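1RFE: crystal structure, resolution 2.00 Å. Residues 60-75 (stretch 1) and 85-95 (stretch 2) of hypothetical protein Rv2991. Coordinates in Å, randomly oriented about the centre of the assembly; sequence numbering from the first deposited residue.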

# COMPACT_ATOMS: atom_id res chain seq x y z
N LYS A 60 11.70 -7.27 -6.26
CA LYS A 60 10.65 -6.37 -6.64
C LYS A 60 11.21 -5.17 -7.41
O LYS A 60 10.61 -4.75 -8.42
CB LYS A 60 9.64 -6.09 -5.48
CG LYS A 60 9.93 -5.10 -4.35
CD LYS A 60 9.44 -5.64 -2.96
CE LYS A 60 10.47 -6.62 -2.24
NZ LYS A 60 10.99 -7.90 -3.05
N ALA A 61 12.39 -4.70 -7.01
CA ALA A 61 13.06 -3.60 -7.70
C ALA A 61 13.53 -4.02 -9.11
O ALA A 61 13.41 -3.25 -10.04
CB ALA A 61 14.22 -3.11 -6.91
N VAL A 62 14.02 -5.24 -9.22
CA VAL A 62 14.40 -5.83 -10.51
C VAL A 62 13.19 -6.04 -11.43
O VAL A 62 13.21 -5.61 -12.58
CB VAL A 62 15.22 -7.16 -10.31
CG1 VAL A 62 15.22 -8.04 -11.60
CG2 VAL A 62 16.64 -6.82 -9.90
N ASN A 63 12.09 -6.55 -10.89
CA ASN A 63 10.86 -6.66 -11.68
C ASN A 63 10.43 -5.29 -12.16
O ASN A 63 10.01 -5.08 -13.32
CB ASN A 63 9.69 -7.26 -10.89
CG ASN A 63 9.87 -8.71 -10.53
OD1 ASN A 63 9.12 -9.22 -9.66
ND2 ASN A 63 10.87 -9.42 -11.12
N LEU A 64 10.56 -4.32 -11.28
CA LEU A 64 9.97 -3.04 -11.58
C LEU A 64 10.72 -2.18 -12.61
O LEU A 64 10.14 -1.33 -13.24
CB LEU A 64 9.76 -2.24 -10.32
CG LEU A 64 8.55 -2.68 -9.50
CD1 LEU A 64 8.55 -1.90 -8.17
CD2 LEU A 64 7.27 -2.51 -10.22
N ARG A 65 12.01 -2.37 -12.74
CA ARG A 65 12.81 -1.62 -13.70
C ARG A 65 12.56 -2.21 -15.07
O ARG A 65 12.54 -1.47 -16.06
CB ARG A 65 14.31 -1.72 -13.36
CG ARG A 65 14.77 -0.79 -12.20
CD ARG A 65 16.27 -0.84 -11.88
NE ARG A 65 16.54 -0.45 -10.48
CZ ARG A 65 16.91 -1.26 -9.46
NH1 ARG A 65 17.10 -2.57 -9.61
NH2 ARG A 65 17.10 -0.72 -8.25
N ARG A 66 12.36 -3.53 -15.10
CA ARG A 66 12.05 -4.28 -16.32
C ARG A 66 10.62 -3.99 -16.79
O ARG A 66 10.38 -3.87 -17.97
CB ARG A 66 12.26 -5.79 -16.09
CG ARG A 66 12.12 -6.65 -17.36
CD ARG A 66 12.33 -8.16 -17.22
N ASP A 67 9.69 -3.85 -15.84
CA ASP A 67 8.30 -3.60 -16.15
C ASP A 67 7.63 -2.81 -14.99
O ASP A 67 7.34 -3.38 -13.95
CB ASP A 67 7.60 -4.93 -16.40
CG ASP A 67 6.19 -4.77 -16.93
OD1 ASP A 67 5.49 -3.72 -16.70
OD2 ASP A 67 5.67 -5.71 -17.58
N PRO A 68 7.33 -1.52 -15.20
CA PRO A 68 6.90 -0.65 -14.09
C PRO A 68 5.50 -0.93 -13.57
O PRO A 68 5.11 -0.28 -12.64
CB PRO A 68 6.89 0.76 -14.73
CG PRO A 68 7.52 0.59 -16.06
CD PRO A 68 7.29 -0.80 -16.47
N ARG A 69 4.76 -1.83 -14.20
CA ARG A 69 3.36 -2.07 -13.87
C ARG A 69 3.26 -2.77 -12.49
O ARG A 69 4.00 -3.70 -12.20
CB ARG A 69 2.68 -2.89 -14.98
CG ARG A 69 2.39 -2.04 -16.27
CD ARG A 69 1.74 -2.82 -17.36
NE ARG A 69 2.55 -4.02 -17.67
CZ ARG A 69 2.10 -5.09 -18.31
NH1 ARG A 69 0.86 -5.16 -18.74
NH2 ARG A 69 2.91 -6.11 -18.52
N VAL A 70 2.40 -2.21 -11.65
CA VAL A 70 2.17 -2.69 -10.30
C VAL A 70 0.71 -2.73 -9.97
O VAL A 70 -0.11 -1.97 -10.55
CB VAL A 70 2.78 -1.79 -9.18
CG1 VAL A 70 4.12 -2.14 -8.94
CG2 VAL A 70 2.62 -0.27 -9.47
N SER A 71 0.36 -3.61 -9.03
CA SER A 71 -0.93 -3.56 -8.35
C SER A 71 -0.72 -3.56 -6.86
O SER A 71 0.25 -4.16 -6.35
CB SER A 71 -1.79 -4.76 -8.72
OG SER A 71 -1.97 -4.79 -10.12
N PHE A 72 -1.62 -2.89 -6.15
CA PHE A 72 -1.49 -2.84 -4.68
C PHE A 72 -2.87 -2.88 -4.09
O PHE A 72 -3.74 -2.13 -4.52
CB PHE A 72 -0.71 -1.58 -4.27
CG PHE A 72 -0.24 -1.57 -2.85
CD1 PHE A 72 0.90 -2.24 -2.48
CD2 PHE A 72 -0.93 -0.86 -1.87
CE1 PHE A 72 1.33 -2.21 -1.16
CE2 PHE A 72 -0.50 -0.82 -0.58
CZ PHE A 72 0.64 -1.50 -0.21
N LEU A 73 -3.06 -3.75 -3.09
CA LEU A 73 -4.38 -4.00 -2.50
C LEU A 73 -4.35 -3.85 -0.97
O LEU A 73 -3.52 -4.44 -0.30
CB LEU A 73 -4.88 -5.40 -2.89
CG LEU A 73 -6.34 -5.79 -2.46
CD1 LEU A 73 -7.00 -6.81 -3.38
CD2 LEU A 73 -6.39 -6.40 -1.05
N LEU A 74 -5.30 -3.07 -0.46
CA LEU A 74 -5.56 -2.92 0.95
C LEU A 74 -6.96 -3.41 1.25
O LEU A 74 -7.89 -3.08 0.54
CB LEU A 74 -5.48 -1.43 1.34
CG LEU A 74 -4.12 -0.75 1.31
CD1 LEU A 74 -4.24 0.75 1.36
CD2 LEU A 74 -3.26 -1.29 2.48
N GLU A 75 -7.12 -4.13 2.35
CA GLU A 75 -8.39 -4.69 2.70
C GLU A 75 -8.49 -4.90 4.19
O GLU A 75 -7.49 -5.26 4.85
CB GLU A 75 -8.58 -6.02 1.90
CG GLU A 75 -8.98 -7.29 2.64
CD GLU A 75 -7.94 -7.87 3.58
OE1 GLU A 75 -6.75 -7.98 3.21
OE2 GLU A 75 -8.35 -8.24 4.70
N GLY A 85 -12.14 -2.10 1.33
CA GLY A 85 -10.87 -2.14 0.68
C GLY A 85 -10.73 -1.21 -0.50
O GLY A 85 -11.67 -0.55 -0.93
N VAL A 86 -9.51 -1.19 -1.01
CA VAL A 86 -9.18 -0.40 -2.16
C VAL A 86 -8.05 -1.12 -2.92
O VAL A 86 -7.10 -1.63 -2.34
CB VAL A 86 -8.83 1.04 -1.79
CG1 VAL A 86 -7.59 1.10 -0.90
CG2 VAL A 86 -8.64 1.85 -2.99
N SER A 87 -8.21 -1.15 -4.23
CA SER A 87 -7.34 -1.91 -5.11
C SER A 87 -6.85 -0.93 -6.19
O SER A 87 -7.67 -0.30 -6.88
CB SER A 87 -8.14 -3.04 -5.75
OG SER A 87 -7.30 -3.88 -6.52
N PHE A 88 -5.53 -0.81 -6.31
CA PHE A 88 -4.86 0.13 -7.21
C PHE A 88 -4.13 -0.67 -8.28
O PHE A 88 -3.48 -1.68 -7.99
CB PHE A 88 -3.78 0.94 -6.47
CG PHE A 88 -4.32 1.77 -5.32
CD1 PHE A 88 -5.16 2.83 -5.56
CD2 PHE A 88 -4.01 1.47 -4.00
CE1 PHE A 88 -5.62 3.60 -4.52
CE2 PHE A 88 -4.50 2.25 -2.94
CZ PHE A 88 -5.27 3.30 -3.20
N GLU A 89 -4.25 -0.22 -9.52
CA GLU A 89 -3.41 -0.72 -10.58
C GLU A 89 -2.74 0.53 -11.15
O GLU A 89 -3.35 1.57 -11.23
CB GLU A 89 -4.23 -1.49 -11.63
CG GLU A 89 -4.85 -2.75 -11.05
CD GLU A 89 -5.71 -3.54 -11.99
OE1 GLU A 89 -5.84 -3.09 -13.16
OE2 GLU A 89 -6.23 -4.64 -11.57
N GLY A 90 -1.48 0.41 -11.49
CA GLY A 90 -0.74 1.55 -12.03
C GLY A 90 0.66 1.26 -12.42
O GLY A 90 0.97 0.17 -12.95
N VAL A 91 1.50 2.25 -12.13
CA VAL A 91 2.92 2.19 -12.42
C VAL A 91 3.68 2.66 -11.17
O VAL A 91 3.18 3.48 -10.39
CB VAL A 91 3.31 3.05 -13.66
CG1 VAL A 91 2.58 2.57 -14.89
CG2 VAL A 91 3.02 4.53 -13.42
N ALA A 92 4.84 2.07 -10.96
CA ALA A 92 5.76 2.48 -9.93
C ALA A 92 6.92 3.25 -10.57
O ALA A 92 7.35 2.89 -11.64
CB ALA A 92 6.34 1.29 -9.30
N GLU A 93 7.40 4.32 -9.90
CA GLU A 93 8.72 4.88 -10.13
C GLU A 93 9.70 4.50 -9.00
O GLU A 93 9.38 4.59 -7.83
CB GLU A 93 8.64 6.39 -10.20
CG GLU A 93 9.95 7.10 -10.50
CD GLU A 93 9.87 8.61 -10.25
OE1 GLU A 93 8.77 9.08 -9.85
OE2 GLU A 93 10.91 9.31 -10.44
N ILE A 94 10.89 4.09 -9.41
CA ILE A 94 12.03 3.87 -8.55
C ILE A 94 12.84 5.15 -8.41
O ILE A 94 13.23 5.78 -9.37
CB ILE A 94 12.84 2.68 -9.09
CG1 ILE A 94 11.92 1.46 -9.16
CG2 ILE A 94 14.08 2.40 -8.27
CD1 ILE A 94 12.61 0.16 -9.43
N VAL A 95 13.02 5.56 -7.16
CA VAL A 95 13.58 6.85 -6.81
C VAL A 95 14.71 6.56 -5.88
O VAL A 95 14.49 5.86 -4.89
CB VAL A 95 12.48 7.66 -6.06
CG1 VAL A 95 13.02 8.94 -5.38
CG2 VAL A 95 11.37 7.98 -6.99

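The contact is built first from backbone. Strand 69-75 runs antiparallel to strand 85-95, and Val70, Phe72 and Leu74 each exchange two hydrogen bonds with Gly90, Phe88 and Val86: at the centre, Phe72 N to Phe88 O and Phe88 N to Phe72 O are both 2.9 Å. A seventh bond, Ala92 N to Pro68 O at 2.9 Å, carries the ladder past the strand into the turn; proline, lacking an amide hydrogen, still serves as acceptor. Asp67 braces that turn within its own stretch, its OD2 forming a salt bridge with Arg69 NH2 at 2.9 Å.

Side chains alternate between the faces. Val70, Phe72, Leu74, Val86 and Phe88 share the apolar one, where Leu74 CB meets Val86 CG1 at 4.0 Å and Phe88 CD2 lies at the edge of the Phe72 ring. Polar Ser71, Ser87 and Glu89 take the other face, alongside Leu73 and Val91. Gly85 suits its tight pairing with Glu75: a CB there would clash with Leu74 O.

Beyond the ladder, helix 60-66 packs against the end of stretch 2. Ile94 gives up the largest area, its CD1 reaching Leu64 CB at 3.8 Å and Arg65 CG at 3.6 Å, while small Ala92 offers its CB to both Leu64 CD2 and Val70 CG2, each at 4.0 Å.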